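PDB 2C4N: protein NAGD from Escherichia coli, which catalyses the dephosphorylation of nucleotides, probably together with other phosphate compounds, as a magnesium-dependent phosphatase of the HAD superfamily. Local coordinates for residues A[29-33]-A[34-38]; A[184-188]-A[189-193]. All coordinates share one frame; numbering follows the deposited sequence.

Interaction 1. Residues A[29-33]-A[34-38]; sequences HGIMD and KGLPL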
loop_
_atom_site.group_PDB
_atom_site.type_symbol
_atom_site.label_atom_id
_atom_site.label_comp_id
_atom_site.label_asym_id
_atom_site.label_seq_id
_atom_site.Cartn_x
_atom_site.Cartn_y
_atom_site.Cartn_z
ATOM N N HIS A 29 36.883 20.535 9.020
ATOM C CA HIS A 29 38.177 20.765 9.656
ATOM C C HIS A 29 37.995 21.288 11.076
ATOM O O HIS A 29 38.763 20.943 11.974
ATOM C CB HIS A 29 39.017 21.748 8.835
ATOM C CG HIS A 29 39.456 21.206 7.509
ATOM N ND1 HIS A 29 40.025 19.958 7.367
ATOM C CD2 HIS A 29 39.420 21.745 6.266
ATOM C CE1 HIS A 29 40.318 19.751 6.095
ATOM N NE2 HIS A 29 39.961 20.820 5.407
ATOM N N GLY A 30 36.972 22.114 11.278
ATOM C CA GLY A 30 36.709 22.647 12.603
ATOM C C GLY A 30 36.378 21.534 13.578
ATOM O O GLY A 30 36.831 21.537 14.725
ATOM N N ILE A 31 35.584 20.569 13.122
ATOM C CA ILE A 31 35.202 19.439 13.959
ATOM C C ILE A 31 36.406 18.568 14.295
ATOM O O ILE A 31 36.604 18.192 15.450
ATOM C CB ILE A 31 34.136 18.569 13.259
ATOM C CG1 ILE A 31 32.850 19.381 13.087
ATOM C CG2 ILE A 31 33.874 17.300 14.064
ATOM C CD1 ILE A 31 31.807 18.701 12.227
ATOM N N MET A 32 37.210 18.247 13.288
ATOM C CA MET A 32 38.378 17.407 13.507
ATOM C C MET A 32 39.416 18.108 14.379
ATOM O O MET A 32 40.056 17.469 15.217
ATOM C CB MET A 32 38.974 16.973 12.161
ATOM C CG MET A 32 37.985 16.156 11.324
ATOM S SD MET A 32 38.681 15.246 9.932
ATOM C CE MET A 32 38.728 16.483 8.689
ATOM N N ASP A 33 39.567 19.419 14.200
ATOM C CA ASP A 33 40.507 20.197 15.003
ATOM C C ASP A 33 40.153 20.097 16.486
ATOM O O ASP A 33 41.039 20.054 17.340
ATOM C CB ASP A 33 40.486 21.670 14.585
ATOM C CG ASP A 33 41.323 21.943 13.355
ATOM O OD1 ASP A 33 41.991 21.010 12.862
ATOM O OD2 ASP A 33 41.316 23.099 12.886
ATOM N N LYS A 34 38.857 20.065 16.787
ATOM C CA LYS A 34 38.392 19.969 18.169
ATOM C C LYS A 34 38.535 18.556 18.718
ATOM O O LYS A 34 38.353 18.323 19.911
ATOM C CB LYS A 34 36.934 20.420 18.275
ATOM C CG LYS A 34 36.752 21.919 18.139
ATOM C CD LYS A 34 35.297 22.313 18.294
ATOM C CE LYS A 34 35.143 23.823 18.365
ATOM N NZ LYS A 34 33.715 24.236 18.475
ATOM N N GLY A 35 38.861 17.617 17.839
ATOM C CA GLY A 35 39.036 16.241 18.264
ATOM C C GLY A 35 37.745 15.471 18.471
ATOM O O GLY A 35 37.735 14.465 19.177
ATOM N N LEU A 36 36.662 15.921 17.845
ATOM C CA LEU A 36 35.376 15.248 17.982
ATOM C C LEU A 36 35.271 14.109 16.980
ATOM O O LEU A 36 35.515 14.304 15.794
ATOM C CB LEU A 36 34.231 16.240 17.741
ATOM C CG LEU A 36 34.189 17.568 18.512
ATOM C CD1 LEU A 36 32.927 18.321 18.118
ATOM C CD2 LEU A 36 34.205 17.312 20.009
ATOM N N PRO A 37 34.924 12.896 17.446
ATOM C CA PRO A 37 34.808 11.784 16.496
ATOM C C PRO A 37 33.833 12.190 15.392
ATOM O O PRO A 37 32.809 12.821 15.659
ATOM C CB PRO A 37 34.290 10.643 17.368
ATOM C CG PRO A 37 34.965 10.932 18.687
ATOM C CD PRO A 37 34.762 12.424 18.832
ATOM N N LEU A 38 34.165 11.841 14.154
ATOM C CA LEU A 38 33.341 12.211 13.013
ATOM C C LEU A 38 33.055 11.062 12.058
ATOM O O LEU A 38 33.942 10.274 11.728
ATOM C CB LEU A 38 34.028 13.332 12.230
ATOM C CG LEU A 38 33.386 13.807 10.920
ATOM C CD1 LEU A 38 32.111 14.576 11.237
ATOM C CD2 LEU A 38 34.367 14.697 10.158
#

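Interaction 2. Residues A[184-188]-A[189-193]; sequences AALNK and MQAHS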
loop_
_atom_site.group_PDB
_atom_site.type_symbol
_atom_site.label_atom_id
_atom_site.label_comp_id
_atom_site.label_asym_id
_atom_site.label_seq_id
_atom_site.Cartn_x
_atom_site.Cartn_y
_atom_site.Cartn_z
ATOM N N ALA A 184 24.900 1.881 14.489
ATOM C CA ALA A 184 26.140 1.354 13.924
ATOM C C ALA A 184 27.185 2.458 13.824
ATOM O O ALA A 184 28.363 2.238 14.086
ATOM C CB ALA A 184 25.869 0.760 12.544
ATOM N N ALA A 185 26.745 3.651 13.440
ATOM C CA ALA A 185 27.647 4.790 13.316
ATOM C C ALA A 185 28.192 5.185 14.685
ATOM O O ALA A 185 29.377 5.503 14.824
ATOM C CB ALA A 185 26.920 5.969 12.667
ATOM N N LEU A 186 27.325 5.166 15.697
ATOM C CA LEU A 186 27.733 5.494 17.063
ATOM C C LEU A 186 28.766 4.481 17.544
ATOM O O LEU A 186 29.766 4.843 18.155
ATOM C CB LEU A 186 26.527 5.480 18.014
ATOM C CG LEU A 186 25.456 6.564 17.848
ATOM C CD1 LEU A 186 24.286 6.265 18.777
ATOM C CD2 LEU A 186 26.040 7.929 18.158
ATOM N N ASN A 187 28.530 3.213 17.300
ATOM C CA ASN A 187 29.458 2.186 17.700
ATOM C C ASN A 187 30.800 2.400 17.020
ATOM O O ASN A 187 31.802 2.129 17.572
ATOM C CB ASN A 187 28.945 0.737 17.465
ATOM C CG ASN A 187 27.584 0.417 18.164
ATOM O OD1 ASN A 187 27.147 1.120 19.046
ATOM N ND2 ASN A 187 26.925 -0.628 17.710
ATOM N N LYS A 188 30.778 2.872 15.793
ATOM C CA LYS A 188 32.009 3.144 15.053
ATOM C C LYS A 188 32.820 4.224 15.764
ATOM O O LYS A 188 34.046 4.210 15.733
ATOM C CB LYS A 188 31.676 3.579 13.615
ATOM C CG LYS A 188 32.868 4.051 12.780
ATOM C CD LYS A 188 32.438 4.318 11.329
ATOM C CE LYS A 188 33.484 5.096 10.519
ATOM N NZ LYS A 188 34.734 4.336 10.260
ATOM N N MET A 189 32.127 5.157 16.411
ATOM C CA MET A 189 32.793 6.233 17.139
ATOM C C MET A 189 32.884 5.921 18.630
ATOM O O MET A 189 33.455 6.703 19.393
ATOM C CB MET A 189 32.038 7.557 16.979
ATOM C CG MET A 189 31.898 8.064 15.558
ATOM S SD MET A 189 31.070 9.672 15.517
ATOM C CE MET A 189 29.340 9.186 15.731
ATOM N N GLN A 190 32.312 4.792 19.039
ATOM C CA GLN A 190 32.301 4.412 20.448
ATOM C C GLN A 190 31.654 5.574 21.197
ATOM O O GLN A 190 32.117 5.990 22.261
ATOM C CB GLN A 190 33.728 4.192 20.956
ATOM C CG GLN A 190 34.497 3.119 20.202
ATOM C CD GLN A 190 35.957 3.057 20.612
ATOM O OE1 GLN A 190 36.279 2.864 21.786
ATOM N NE2 GLN A 190 36.851 3.224 19.643
ATOM N N ALA A 191 30.572 6.092 20.624
ATOM C CA ALA A 191 29.871 7.229 21.200
ATOM C C ALA A 191 28.468 6.896 21.673
ATOM O O ALA A 191 27.872 5.900 21.250
ATOM C CB ALA A 191 29.805 8.350 20.180
ATOM N N HIS A 192 27.951 7.743 22.558
ATOM C CA HIS A 192 26.602 7.589 23.087
ATOM C C HIS A 192 25.685 8.552 22.346
ATOM O O HIS A 192 26.105 9.635 21.936
ATOM C CB HIS A 192 26.564 7.903 24.585
ATOM C CG HIS A 192 27.203 6.851 25.437
ATOM N ND1 HIS A 192 28.271 7.113 26.267
ATOM C CD2 HIS A 192 26.921 5.536 25.588
ATOM C CE1 HIS A 192 28.620 6.004 26.893
ATOM N NE2 HIS A 192 27.817 5.031 26.499
ATOM N N SER A 193 24.427 8.160 22.185
ATOM C CA SER A 193 23.465 8.991 21.480
ATOM C C SER A 193 23.273 10.357 22.133
ATOM O O SER A 193 23.113 11.359 21.433
ATOM C CB SER A 193 22.119 8.266 21.387
ATOM O OG SER A 193 21.598 8.006 22.678
#

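Interaction 1. Residues A[29-33]-A[34-38]
G30 O accepts the backbone N-H of K34, and I31 O, more weakly, that of L36, as helix 24-33 ends in a Schellman motif whose positive-phi residue is G35 (phi 79°). The amide of K34 lies 3.2 Å from G30 O, and it makes a second, weak bond to I31 O. One residue on, G35 N bonds to M32 O at 2.9 Å. The L36 N to I31 O bond is long at 3.3 Å although fairly straight (162°), so I31 O receives two weak bonds as the chain turns off the helix.

Apolar side chains fill the inside of the turn. In I31 the methyl CG2 is anti to the backbone N, which leaves it facing the outgoing chain, where it meets L36 CB at 3.8 Å; the two side chains cross at about a right angle. The other branch of I31 ends in CD1, 4.3 Å from L38 CD1. M32 takes part through the middle of its chain: its CG lies 4.1 Å from the other methyl of L38, CD2, so the forked end of L38 serves both helical residues. On the outer side K34 is extended, and its CG runs past G30 O at 3.4 Å before the ammonium group leaves the turn to bond the backbone O of I250.

The motif reverses the chain from helix 24-33 into strand 38-42 of the parallel sheet, within the Rossmann-like HAD core. I31 and L38 both pack on V6 of the adjacent strand 5-9, P37 pairs with V6 through the backbone, and M32 covers V63 and P64 in a loop.

Interaction 2. Residues A[184-188]-A[189-193]
M189 begins the turn with its backbone N shared between A185 O, at 3.2 Å, and L186 O, to which the bond is weak. Its side chain folds back beside the last helical turn: CG is anti to the carbonyl carbon (chi1 -60°) and passes A185 O, while a bend at chi3 brings the terminal methyl CE within 4.3 Å of L186 CD2. Q190 follows with positive phi (56°), the C-prime residue of a Schellman motif, and its amide bonds weakly to N187 O at 3.1 Å. A191 N then returns to L186 O at 2.9 Å in a nearly straight bond (174°). The methyl of A191 lies 4.3 Å from L186 CD2, and its carbonyl O is 3.5 Å from L186 CB. H192 points its side chain away from the helix, and its ring stacks on that of H192 of a second subunit. At S193, CB meets the other leucine methyl, L186 CD1, at 3.9 Å.

L186 thus lays one methyl, CD2, beside M189 and A191 and the other, CD1, against S193. Cutting L186 back to an alanine is likely to leave the M189 and A191 methyls and S193 CB without their common partner and to open a gap beside T196 and L215. Polar bonding between the two segments is confined to the backbone, which caps the helix C-terminus, while an apolar cluster led by the buried L186 ties the turn to the core.

Interactions 1 and 2 are two helix-to-strand turns of the same parallel sheet, each ending its helix in a Schellman motif; residues 29-38 lead into strand 38-42, whereas residues 184-193 run toward strand 196-200. Their centres are about 15 Å apart, and they meet through M189, whose SD lies 3.6 Å from P37 O and 4.0 Å from L38 N, in packing contacts. Both press on strand 5-9, which leads to D9 of the magnesium site; D11 and D201 complete its protein ligands. Both turns lie a shell away from these sites: the side chain of L38 is about 10 Å from that of D9, and the side chain of A185 about 9 Å from that of K176, a probable substrate-binding residue.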